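Local coordinates for protein prolyl oligopeptidase (Novosphingobium capsulatum, PDB 1YR2) that probably cleaves oligopeptides after proline, and far less readily after alanine, as a serine endopeptidase of the prolyl oligopeptidase (S9A) family, at residues 48-53 with 60-65; 621-626 with 630-635; 605-610 with 614-619. All coordinates share one frame; numbering follows the deposited sequence.

Contact 1 of 3, residues 48-53 with 60-65; sequences LVEDHF and PWRWLE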
loop_
_atom_site.group_PDB
_atom_site.type_symbol
_atom_site.label_atom_id
_atom_site.label_comp_id
_atom_site.label_asym_id
_atom_site.label_seq_id
_atom_site.Cartn_x
_atom_site.Cartn_y
_atom_site.Cartn_z
ATOM N N LEU A 48 -28.776 -16.048 27.324
ATOM C CA LEU A 48 -28.861 -14.621 27.564
ATOM C C LEU A 48 -29.649 -14.005 26.417
ATOM O O LEU A 48 -29.206 -14.029 25.285
ATOM C CB LEU A 48 -27.464 -13.983 27.637
ATOM C CG LEU A 48 -27.423 -12.457 27.698
ATOM C CD1 LEU A 48 -28.116 -11.950 28.985
ATOM C CD2 LEU A 48 -25.994 -11.929 27.561
ATOM N N VAL A 49 -30.797 -13.418 26.738
ATOM C CA VAL A 49 -31.606 -12.707 25.768
ATOM C C VAL A 49 -31.917 -11.349 26.357
ATOM O O VAL A 49 -32.500 -11.269 27.426
ATOM C CB VAL A 49 -32.912 -13.470 25.426
ATOM C CG1 VAL A 49 -33.734 -12.674 24.425
ATOM C CG2 VAL A 49 -32.601 -14.840 24.828
ATOM N N GLU A 50 -31.599 -10.310 25.609
ATOM C CA GLU A 50 -31.758 -8.921 26.004
ATOM C C GLU A 50 -32.762 -8.248 25.103
ATOM O O GLU A 50 -32.863 -8.595 23.921
ATOM C CB GLU A 50 -30.432 -8.187 25.834
ATOM C CG GLU A 50 -29.325 -8.675 26.769
ATOM C CD GLU A 50 -27.985 -8.009 26.480
ATOM O OE1 GLU A 50 -27.678 -7.641 25.309
ATOM O OE2 GLU A 50 -27.228 -7.862 27.449
ATOM N N ASP A 51 -33.471 -7.260 25.645
ATOM C CA ASP A 51 -34.379 -6.434 24.852
ATOM C C ASP A 51 -33.666 -5.228 24.243
ATOM O O ASP A 51 -33.116 -4.422 24.957
ATOM C CB ASP A 51 -35.520 -5.900 25.714
ATOM C CG ASP A 51 -36.338 -7.004 26.374
ATOM O OD1 ASP A 51 -36.716 -7.982 25.698
ATOM O OD2 ASP A 51 -36.686 -6.956 27.570
ATOM N N HIS A 52 -33.733 -5.059 22.928
ATOM C CA HIS A 52 -33.129 -3.929 22.276
ATOM C C HIS A 52 -34.181 -3.393 21.309
ATOM O O HIS A 52 -34.587 -4.072 20.393
ATOM C CB HIS A 52 -31.815 -4.319 21.565
ATOM C CG HIS A 52 -30.712 -4.765 22.490
ATOM N ND1 HIS A 52 -29.915 -3.879 23.180
ATOM C CD2 HIS A 52 -30.251 -5.996 22.813
ATOM C CE1 HIS A 52 -29.043 -4.539 23.917
ATOM N NE2 HIS A 52 -29.216 -5.828 23.704
ATOM N N PHE A 53 -34.680 -2.190 21.569
ATOM C CA PHE A 53 -35.594 -1.494 20.666
ATOM C C PHE A 53 -36.826 -2.300 20.284
ATOM O O PHE A 53 -37.237 -2.287 19.118
ATOM C CB PHE A 53 -34.803 -1.065 19.431
ATOM C CG PHE A 53 -33.609 -0.190 19.758
ATOM C CD1 PHE A 53 -33.797 1.075 20.307
ATOM C CD2 PHE A 53 -32.309 -0.641 19.543
ATOM C CE1 PHE A 53 -32.707 1.890 20.620
ATOM C CE2 PHE A 53 -31.214 0.173 19.845
ATOM C CZ PHE A 53 -31.416 1.443 20.390
ATOM N N PRO A 60 -25.585 -16.097 23.435
ATOM C CA PRO A 60 -25.204 -17.184 24.342
ATOM C C PRO A 60 -23.716 -17.396 24.563
ATOM O O PRO A 60 -23.357 -18.190 25.455
ATOM C CB PRO A 60 -25.804 -18.430 23.696
ATOM C CG PRO A 60 -26.269 -18.031 22.349
ATOM C CD PRO A 60 -26.159 -16.581 22.169
ATOM N N TRP A 61 -22.889 -16.738 23.767
ATOM C CA TRP A 61 -21.432 -16.920 23.828
ATOM C C TRP A 61 -20.718 -15.636 24.244
ATOM O O TRP A 61 -19.526 -15.452 23.999
ATOM C CB TRP A 61 -20.903 -17.486 22.514
ATOM C CG TRP A 61 -21.435 -18.884 22.241
ATOM C CD1 TRP A 61 -21.073 -20.025 22.868
ATOM C CD2 TRP A 61 -22.455 -19.244 21.301
ATOM N NE1 TRP A 61 -21.775 -21.095 22.354
ATOM C CE2 TRP A 61 -22.642 -20.633 21.396
ATOM C CE3 TRP A 61 -23.244 -18.525 20.415
ATOM C CZ2 TRP A 61 -23.579 -21.324 20.618
ATOM C CZ3 TRP A 61 -24.131 -19.192 19.629
ATOM C CH2 TRP A 61 -24.308 -20.603 19.746
ATOM N N ARG A 62 -21.427 -14.765 24.951
ATOM C CA ARG A 62 -20.797 -13.550 25.424
ATOM C C ARG A 62 -19.560 -13.842 26.283
ATOM O O ARG A 62 -18.630 -13.049 26.316
ATOM C CB ARG A 62 -21.753 -12.683 26.217
ATOM C CG ARG A 62 -21.205 -11.269 26.355
ATOM C CD ARG A 62 -22.205 -10.229 26.768
ATOM N NE ARG A 62 -23.144 -9.942 25.704
ATOM C CZ ARG A 62 -24.182 -9.176 25.890
ATOM N NH1 ARG A 62 -24.396 -8.596 27.085
ATOM N NH2 ARG A 62 -25.041 -8.969 24.902
ATOM N N TRP A 63 -19.561 -14.978 26.969
ATOM C CA TRP A 63 -18.397 -15.379 27.789
ATOM C C TRP A 63 -17.096 -15.519 26.979
ATOM O O TRP A 63 -16.003 -15.378 27.538
ATOM C CB TRP A 63 -18.698 -16.642 28.591
ATOM C CG TRP A 63 -18.935 -17.883 27.750
ATOM C CD1 TRP A 63 -20.116 -18.322 27.264
ATOM C CD2 TRP A 63 -17.944 -18.817 27.305
ATOM N NE1 TRP A 63 -19.935 -19.470 26.531
ATOM C CE2 TRP A 63 -18.599 -19.794 26.540
ATOM C CE3 TRP A 63 -16.567 -18.934 27.489
ATOM C CZ2 TRP A 63 -17.921 -20.873 25.958
ATOM C CZ3 TRP A 63 -15.894 -20.013 26.912
ATOM C CH2 TRP A 63 -16.569 -20.955 26.154
ATOM N N LEU A 64 -17.216 -15.794 25.680
ATOM C CA LEU A 64 -16.056 -15.904 24.789
ATOM C C LEU A 64 -15.418 -14.538 24.464
ATOM O O LEU A 64 -14.358 -14.468 23.821
ATOM C CB LEU A 64 -16.414 -16.665 23.518
ATOM C CG LEU A 64 -16.379 -18.181 23.638
ATOM C CD1 LEU A 64 -17.037 -18.759 22.417
ATOM C CD2 LEU A 64 -14.998 -18.705 23.770
ATOM N N GLU A 65 -16.013 -13.462 24.972
ATOM C CA GLU A 65 -15.414 -12.146 24.865
ATOM C C GLU A 65 -14.296 -11.913 25.910
ATOM O O GLU A 65 -13.541 -10.960 25.786
ATOM C CB GLU A 65 -16.468 -11.039 25.005
ATOM C CG GLU A 65 -17.513 -10.985 23.867
ATOM C CD GLU A 65 -18.603 -9.931 24.088
ATOM O OE1 GLU A 65 -18.510 -9.125 25.047
ATOM O OE2 GLU A 65 -19.563 -9.910 23.299
#
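Arg-62 meets Glu-50 and Leu-48 across this contact, two residues beyond Pro-60, where the chains are nearest (Pro-60 CA to Leu-48 CA 5.5 Å). Pro-60 makes no side-chain contact with the strand; its CG lies over a face of Trp-61, toward the rim. The broad indole suits the place, one face taking the proline ring while the residue packs on Lys-668, Ala-671, Ala-672 and Thr-675 of helix 664-675. At Arg-62 the short 3-10 segment begins, and the side chain reaches back to the strand: CG is anti to the backbone N (chi1 -164°), and a bend at chi3 (-71°) presents the end of the guanidinium to Glu-50. The grip is end-on and two-pronged. Arg-62 NH2 donates to Glu-50 OE1 at 3.0 Å in a nearly straight bond, and NH1 to Glu-50 OE2 at 2.9 Å in a more bent one. The two flat groups are not coplanar but 64° apart, each oxygen being met from above the carboxylate plane. From the opposite face of that plane His-52 NE2 donates to Glu-50 OE1 at 2.9 Å, so this oxygen takes two N-H groups, which would favour the charged carboxylate. Leu-48 supplies the apolar lid: its CD2 sits over the centre of one guanidinium face, 3.7 Å from Arg-62 CZ. Asp-59 is a second acidic partner, pairing with Arg-62 NE. Glu-65 turns to Lys-668 and Arg-606. This is a bidentate arginine-carboxylate salt bridge on the exposed beta hairpin 49-52/55-58, part of the N-terminal segment that in prolyl oligopeptidases belongs to the catalytic alpha/beta-hydrolase domain.

Contact 2 of 3, residues 621-626 with 630-635; sequences GYPEKE and RVLRRY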
loop_
_atom_site.group_PDB
_atom_site.type_symbol
_atom_site.label_atom_id
_atom_site.label_comp_id
_atom_site.label_asym_id
_atom_site.label_seq_id
_atom_site.Cartn_x
_atom_site.Cartn_y
_atom_site.Cartn_z
ATOM N N GLY A 621 -21.997 3.254 12.070
ATOM C CA GLY A 621 -23.087 3.859 12.811
ATOM C C GLY A 621 -22.996 3.546 14.280
ATOM O O GLY A 621 -22.003 2.936 14.743
ATOM N N TYR A 622 -24.070 3.911 15.014
ATOM C CA TYR A 622 -24.073 3.888 16.477
ATOM C C TYR A 622 -25.084 2.890 17.018
ATOM O O TYR A 622 -26.293 3.087 16.814
ATOM C CB TYR A 622 -24.440 5.269 17.002
ATOM C CG TYR A 622 -23.444 6.325 16.646
ATOM C CD1 TYR A 622 -23.487 6.944 15.418
ATOM C CD2 TYR A 622 -22.414 6.653 17.506
ATOM C CE1 TYR A 622 -22.547 7.901 15.062
ATOM C CE2 TYR A 622 -21.485 7.596 17.171
ATOM C CZ TYR A 622 -21.554 8.240 15.952
ATOM O OH TYR A 622 -20.586 9.167 15.563
ATOM N N PRO A 623 -24.639 1.797 17.634
ATOM C CA PRO A 623 -25.575 0.795 18.173
ATOM C C PRO A 623 -26.593 1.276 19.199
ATOM O O PRO A 623 -27.642 0.608 19.352
ATOM C CB PRO A 623 -24.673 -0.233 18.805
ATOM C CG PRO A 623 -23.401 -0.117 18.067
ATOM C CD PRO A 623 -23.242 1.327 17.727
ATOM N N GLU A 624 -26.262 2.342 19.920
ATOM C CA GLU A 624 -27.158 2.963 20.902
ATOM C C GLU A 624 -28.288 3.764 20.256
ATOM O O GLU A 624 -29.256 4.148 20.928
ATOM C CB GLU A 624 -26.370 3.857 21.878
ATOM C CG GLU A 624 -25.839 5.200 21.327
ATOM C CD GLU A 624 -24.389 5.123 20.814
ATOM O OE1 GLU A 624 -23.854 4.002 20.516
ATOM O OE2 GLU A 624 -23.783 6.211 20.680
ATOM N N LYS A 625 -28.170 4.016 18.962
ATOM C CA LYS A 625 -29.191 4.720 18.190
ATOM C C LYS A 625 -30.129 3.733 17.455
ATOM O O LYS A 625 -29.668 2.880 16.695
ATOM C CB LYS A 625 -28.505 5.718 17.259
ATOM C CG LYS A 625 -29.431 6.306 16.262
ATOM C CD LYS A 625 -28.900 7.574 15.603
ATOM C CE LYS A 625 -30.084 8.252 14.850
ATOM N NZ LYS A 625 -29.596 9.240 13.878
ATOM N N GLU A 626 -31.447 3.845 17.682
ATOM C CA GLU A 626 -32.373 2.829 17.185
ATOM C C GLU A 626 -32.220 2.517 15.721
ATOM O O GLU A 626 -32.043 1.362 15.350
ATOM C CB GLU A 626 -33.842 3.196 17.451
ATOM C CG GLU A 626 -34.823 2.138 16.938
ATOM C CD GLU A 626 -36.248 2.346 17.471
ATOM O OE1 GLU A 626 -36.783 3.433 17.328
ATOM O OE2 GLU A 626 -36.820 1.412 18.026
ATOM N N ARG A 630 -30.903 -0.994 13.835
ATOM C CA ARG A 630 -31.696 -1.843 12.954
ATOM C C ARG A 630 -30.934 -2.147 11.675
ATOM O O ARG A 630 -31.004 -3.271 11.159
ATOM C CB ARG A 630 -33.042 -1.216 12.602
ATOM C CG ARG A 630 -34.018 -1.195 13.758
ATOM C CD ARG A 630 -35.432 -0.803 13.305
ATOM N NE ARG A 630 -36.229 -0.402 14.449
ATOM C CZ ARG A 630 -36.715 -1.222 15.384
ATOM N NH1 ARG A 630 -36.539 -2.532 15.344
ATOM N NH2 ARG A 630 -37.416 -0.700 16.375
ATOM N N VAL A 631 -30.205 -1.156 11.176
ATOM C CA VAL A 631 -29.360 -1.361 9.992
ATOM C C VAL A 631 -28.293 -2.430 10.326
ATOM O O VAL A 631 -28.075 -3.366 9.529
ATOM C CB VAL A 631 -28.704 -0.038 9.580
ATOM C CG1 VAL A 631 -27.455 -0.238 8.673
ATOM C CG2 VAL A 631 -29.696 0.833 8.931
ATOM N N LEU A 632 -27.659 -2.317 11.497
ATOM C CA LEU A 632 -26.573 -3.239 11.890
ATOM C C LEU A 632 -27.103 -4.668 12.107
ATOM O O LEU A 632 -26.444 -5.647 11.735
ATOM C CB LEU A 632 -25.831 -2.777 13.172
ATOM C CG LEU A 632 -24.961 -1.523 13.037
ATOM C CD1 LEU A 632 -24.738 -0.882 14.376
ATOM C CD2 LEU A 632 -23.673 -1.884 12.388
ATOM N N ARG A 633 -28.284 -4.760 12.715
ATOM C CA ARG A 633 -28.890 -6.063 13.042
ATOM C C ARG A 633 -29.184 -6.854 11.765
ATOM O O ARG A 633 -29.135 -8.051 11.762
ATOM C CB ARG A 633 -30.170 -5.864 13.888
ATOM C CG ARG A 633 -30.962 -7.099 14.170
ATOM C CD ARG A 633 -30.180 -8.088 14.920
ATOM N NE ARG A 633 -30.915 -9.323 15.209
ATOM C CZ ARG A 633 -30.902 -10.398 14.423
ATOM N NH1 ARG A 633 -30.284 -10.381 13.252
ATOM N NH2 ARG A 633 -31.552 -11.510 14.795
ATOM N N ARG A 634 -29.456 -6.181 10.669
ATOM C CA ARG A 634 -29.760 -6.862 9.410
ATOM C C ARG A 634 -28.573 -7.604 8.815
ATOM O O ARG A 634 -28.775 -8.522 8.055
ATOM C CB ARG A 634 -30.288 -5.867 8.361
ATOM C CG ARG A 634 -31.690 -5.409 8.645
ATOM C CD ARG A 634 -32.107 -4.124 7.912
ATOM N NE ARG A 634 -33.391 -3.628 8.438
ATOM C CZ ARG A 634 -33.736 -2.345 8.615
ATOM N NH1 ARG A 634 -32.920 -1.328 8.301
ATOM N NH2 ARG A 634 -34.916 -2.074 9.155
ATOM N N TYR A 635 -27.354 -7.230 9.185
ATOM C CA TYR A 635 -26.159 -7.893 8.622
ATOM C C TYR A 635 -25.087 -8.397 9.573
ATOM O O TYR A 635 -24.144 -9.086 9.131
ATOM C CB TYR A 635 -25.545 -7.035 7.526
ATOM C CG TYR A 635 -24.833 -5.773 7.974
ATOM C CD1 TYR A 635 -23.562 -5.822 8.518
ATOM C CD2 TYR A 635 -25.410 -4.521 7.809
ATOM C CE1 TYR A 635 -22.874 -4.681 8.879
ATOM C CE2 TYR A 635 -24.732 -3.342 8.201
ATOM C CZ TYR A 635 -23.460 -3.437 8.735
ATOM O OH TYR A 635 -22.720 -2.318 9.118
#
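Arg-630 NH2 is gripped by two groups, Glu-626 OE2 at 2.7 Å and, probably, the carbonyl oxygen of Phe-53. With Glu-626 it makes an i to i+4 salt bridge along the first turn of alpha-helix 626-633, although the hydrogen bond within it is bent and weak. The two side chains run alongside each other in the same direction, with Glu-626 CG anti to its own backbone N (chi1 -180°), and their flat ends are 36° apart. Glutamate suits the first turn, where its negative charge would probably interact favourably with the positive end of the helix dipole, and Arg-630 NH1 pairs in addition with Glu-55. Beneath the charges lies the helical backbone bond from Arg-630 N to Glu-626 O, 3.0 Å. Lys-625 is the N-cap, and the chain reaches it through a type I turn from Tyr-622, closed by Lys-625 N on Tyr-622 O. Gly-621 opens the connection with a positive phi at which a CB would strike the preceding carbonyl oxygen. Pro-623, at the second position of the turn, has the phi (-58°) its ring imposes, and so fits the bend; its CG rests 4.0 Å from CD1 of buried Leu-632 of that helix.

Contact 3 of 3, residues 605-610 with 614-619; sequences LRFDQF and RYWVDD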
loop_
_atom_site.group_PDB
_atom_site.type_symbol
_atom_site.label_atom_id
_atom_site.label_comp_id
_atom_site.label_asym_id
_atom_site.label_seq_id
_atom_site.Cartn_x
_atom_site.Cartn_y
_atom_site.Cartn_z
ATOM N N LEU A 605 -23.277 -5.541 16.704
ATOM C CA LEU A 605 -24.069 -4.888 17.727
ATOM C C LEU A 605 -23.217 -4.455 18.912
ATOM O O LEU A 605 -23.652 -3.585 19.670
ATOM C CB LEU A 605 -25.220 -5.787 18.211
ATOM C CG LEU A 605 -26.153 -6.306 17.134
ATOM C CD1 LEU A 605 -27.321 -7.080 17.825
ATOM C CD2 LEU A 605 -26.644 -5.188 16.299
ATOM N N ARG A 606 -22.033 -5.076 19.063
ATOM C CA ARG A 606 -21.173 -4.836 20.209
ATOM C C ARG A 606 -19.748 -4.371 19.846
ATOM O O ARG A 606 -18.872 -4.320 20.713
ATOM C CB ARG A 606 -21.113 -6.111 21.063
ATOM C CG ARG A 606 -22.407 -6.419 21.781
ATOM C CD ARG A 606 -22.378 -7.721 22.550
ATOM N NE ARG A 606 -21.369 -7.718 23.617
ATOM C CZ ARG A 606 -21.480 -7.054 24.753
ATOM N NH1 ARG A 606 -22.530 -6.303 25.023
ATOM N NH2 ARG A 606 -20.524 -7.137 25.645
ATOM N N PHE A 607 -19.506 -4.016 18.597
ATOM C CA PHE A 607 -18.133 -3.705 18.129
ATOM C C PHE A 607 -17.529 -2.504 18.861
ATOM O O PHE A 607 -16.324 -2.469 19.145
ATOM C CB PHE A 607 -18.103 -3.447 16.622
ATOM C CG PHE A 607 -18.740 -2.158 16.225
ATOM C CD1 PHE A 607 -18.011 -0.993 16.252
ATOM C CD2 PHE A 607 -20.057 -2.099 15.811
ATOM C CE1 PHE A 607 -18.574 0.199 15.908
ATOM C CE2 PHE A 607 -20.615 -0.911 15.476
ATOM C CZ PHE A 607 -19.869 0.255 15.559
ATOM N N ASP A 608 -18.384 -1.581 19.246
ATOM C CA ASP A 608 -17.940 -0.386 19.948
ATOM C C ASP A 608 -17.718 -0.546 21.462
ATOM O O ASP A 608 -17.374 0.427 22.130
ATOM C CB ASP A 608 -18.873 0.766 19.652
ATOM C CG ASP A 608 -20.219 0.630 20.331
ATOM O OD1 ASP A 608 -20.712 -0.509 20.579
ATOM O OD2 ASP A 608 -20.879 1.646 20.589
ATOM N N GLN A 609 -17.894 -1.758 21.985
ATOM C CA GLN A 609 -17.661 -2.060 23.393
ATOM C C GLN A 609 -16.221 -2.436 23.650
ATOM O O GLN A 609 -15.854 -2.677 24.785
ATOM C CB GLN A 609 -18.506 -3.253 23.863
ATOM C CG GLN A 609 -19.988 -3.203 23.469
ATOM C CD GLN A 609 -20.880 -2.563 24.497
ATOM O OE1 GLN A 609 -20.414 -2.091 25.518
ATOM N NE2 GLN A 609 -22.180 -2.563 24.232
ATOM N N PHE A 610 -15.412 -2.563 22.603
ATOM C CA PHE A 610 -14.056 -3.076 22.789
ATOM C C PHE A 610 -12.987 -2.101 22.371
ATOM O O PHE A 610 -13.244 -1.130 21.622
ATOM C CB PHE A 610 -13.880 -4.428 22.090
ATOM C CG PHE A 610 -14.949 -5.410 22.422
ATOM C CD1 PHE A 610 -14.911 -6.124 23.619
ATOM C CD2 PHE A 610 -16.009 -5.610 21.553
ATOM C CE1 PHE A 610 -15.910 -7.011 23.923
ATOM C CE2 PHE A 610 -17.001 -6.523 21.859
ATOM C CZ PHE A 610 -16.949 -7.217 23.038
ATOM N N ARG A 614 -14.809 1.688 18.971
ATOM C CA ARG A 614 -15.640 2.905 18.997
ATOM C C ARG A 614 -15.295 3.907 17.879
ATOM O O ARG A 614 -16.151 4.691 17.424
ATOM C CB ARG A 614 -15.584 3.553 20.374
ATOM C CG ARG A 614 -16.595 4.690 20.589
ATOM C CD ARG A 614 -18.080 4.405 20.254
ATOM N NE ARG A 614 -18.917 5.603 20.427
ATOM C CZ ARG A 614 -20.241 5.589 20.552
ATOM N NH1 ARG A 614 -20.902 4.436 20.506
ATOM N NH2 ARG A 614 -20.906 6.746 20.718
ATOM N N TYR A 615 -14.076 3.872 17.368
ATOM C CA TYR A 615 -13.674 4.733 16.254
ATOM C C TYR A 615 -14.365 4.310 14.936
ATOM O O TYR A 615 -14.462 5.081 14.016
ATOM C CB TYR A 615 -12.116 4.785 16.109
ATOM C CG TYR A 615 -11.486 5.624 17.175
ATOM C CD1 TYR A 615 -11.572 7.001 17.103
ATOM C CD2 TYR A 615 -10.893 5.059 18.304
ATOM C CE1 TYR A 615 -11.076 7.787 18.062
ATOM C CE2 TYR A 615 -10.370 5.863 19.301
ATOM C CZ TYR A 615 -10.488 7.242 19.175
ATOM O OH TYR A 615 -9.980 8.127 20.121
ATOM N N TRP A 616 -14.884 3.107 14.865
ATOM C CA TRP A 616 -15.491 2.632 13.621
ATOM C C TRP A 616 -16.921 3.084 13.388
ATOM O O TRP A 616 -17.471 2.760 12.342
ATOM C CB TRP A 616 -15.466 1.117 13.577
ATOM C CG TRP A 616 -14.115 0.571 13.691
ATOM C CD1 TRP A 616 -12.938 1.167 13.363
ATOM C CD2 TRP A 616 -13.796 -0.710 14.188
ATOM N NE1 TRP A 616 -11.890 0.318 13.640
ATOM C CE2 TRP A 616 -12.394 -0.845 14.147
ATOM C CE3 TRP A 616 -14.557 -1.771 14.686
ATOM C CZ2 TRP A 616 -11.746 -1.980 14.590
ATOM C CZ3 TRP A 616 -13.885 -2.919 15.147
ATOM C CH2 TRP A 616 -12.524 -3.009 15.085
ATOM N N VAL A 617 -17.520 3.777 14.360
ATOM C CA VAL A 617 -18.857 4.325 14.200
ATOM C C VAL A 617 -18.986 5.228 13.000
ATOM O O VAL A 617 -20.071 5.338 12.454
ATOM C CB VAL A 617 -19.385 5.056 15.466
ATOM C CG1 VAL A 617 -19.526 4.095 16.662
ATOM C CG2 VAL A 617 -18.561 6.301 15.804
ATOM N N ASP A 618 -17.900 5.843 12.537
ATOM C CA ASP A 618 -17.981 6.729 11.360
ATOM C C ASP A 618 -18.401 5.996 10.096
ATOM O O ASP A 618 -19.067 6.567 9.227
ATOM C CB ASP A 618 -16.641 7.453 11.095
ATOM C CG ASP A 618 -16.601 8.884 11.664
ATOM O OD1 ASP A 618 -17.565 9.403 12.313
ATOM O OD2 ASP A 618 -15.549 9.543 11.592
ATOM N N ASP A 619 -18.047 4.715 9.980
ATOM C CA ASP A 619 -18.559 3.932 8.868
ATOM C C ASP A 619 -19.764 3.089 9.238
ATOM O O ASP A 619 -20.610 2.828 8.390
ATOM C CB ASP A 619 -17.499 2.950 8.372
ATOM C CG ASP A 619 -16.737 3.484 7.172
ATOM O OD1 ASP A 619 -16.338 4.678 7.201
ATOM O OD2 ASP A 619 -16.533 2.783 6.160
#
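Asp-608 and Arg-614 lie side by side and point the same way, joined at their ends by a salt bridge: Arg-614 NH1 donates to Asp-608 OD2 at 2.8 Å. OD2 uses its anti lone pair, the donor's partner lies in the guanidinium plane, and the two flat groups are nearly coplanar, 21° apart; the bond itself is bent. Behind the charges the stems also touch, Asp-608 CB standing 3.8 Å from Arg-614 CD. Phe-607 forms the apolar half. With CG in the crowded position between the backbone N and the carbonyl carbon (chi1 71°), its ring is carried across to the other segment, where CD1 meets Trp-616 CE3 at 3.9 Å and CZ meets Val-617 CG1 at 4.0 Å. A phenyl suits the place: apolar and flat, it reaches both the indole, which runs past it in the opposite direction, and Val-617, which it crosses at about a right angle.

A second shell positions these groups. Glu-624 pairs with Arg-614 NH2, giving the guanidinium a carboxylate at each of its terminal nitrogens. A leucine in place of Asp-608 would probably leave Arg-614 NH1 without its carboxylate and the guanidinium, then held by Glu-624 alone of the two, freer to turn. Tyr-620 meets the ring of Phe-607 edge-to-face, and Phe-498 meets that of Trp-616. The indole comes near, without touching, a GxSxG sequence consistent with the nucleophile elbow of an alpha/beta hydrolase. In the fold, the segment 605-610 belongs to the connection leaving strand 594-598 of the central mixed sheet, and 614-619 runs from a 3-10 turn into helix 617-620 and covers most of it. Phe-607 also touches His-665 of helix 664-675, while Leu-605 packs on Trp-629 and Leu-632 of helix 626-633.

Each contact holds an arginine-carboxylate pair, in a different setting. Contact 1 is a surface contact, fastening a hairpin to the turn after it by a salt bridge with a leucine over the guanidinium. Contacts 2 and 3 are partly buried, their centres about 11 Å apart, and add apolar pairs separate from their ion pairs; they lie on successive elements, helices 617-620 and 626-633. Contact 2 adds a backbone helical bond, whereas contact 3 relies more on aromatic rings. Salt bridges tie the three together: acidic residues of contacts 1 and 2 each pair with an arginine of contact 3. Phe-53 of the hairpin packs on the 621-626 turn, joining the N-terminal segment to the later, C-terminal part of the hydrolase domain.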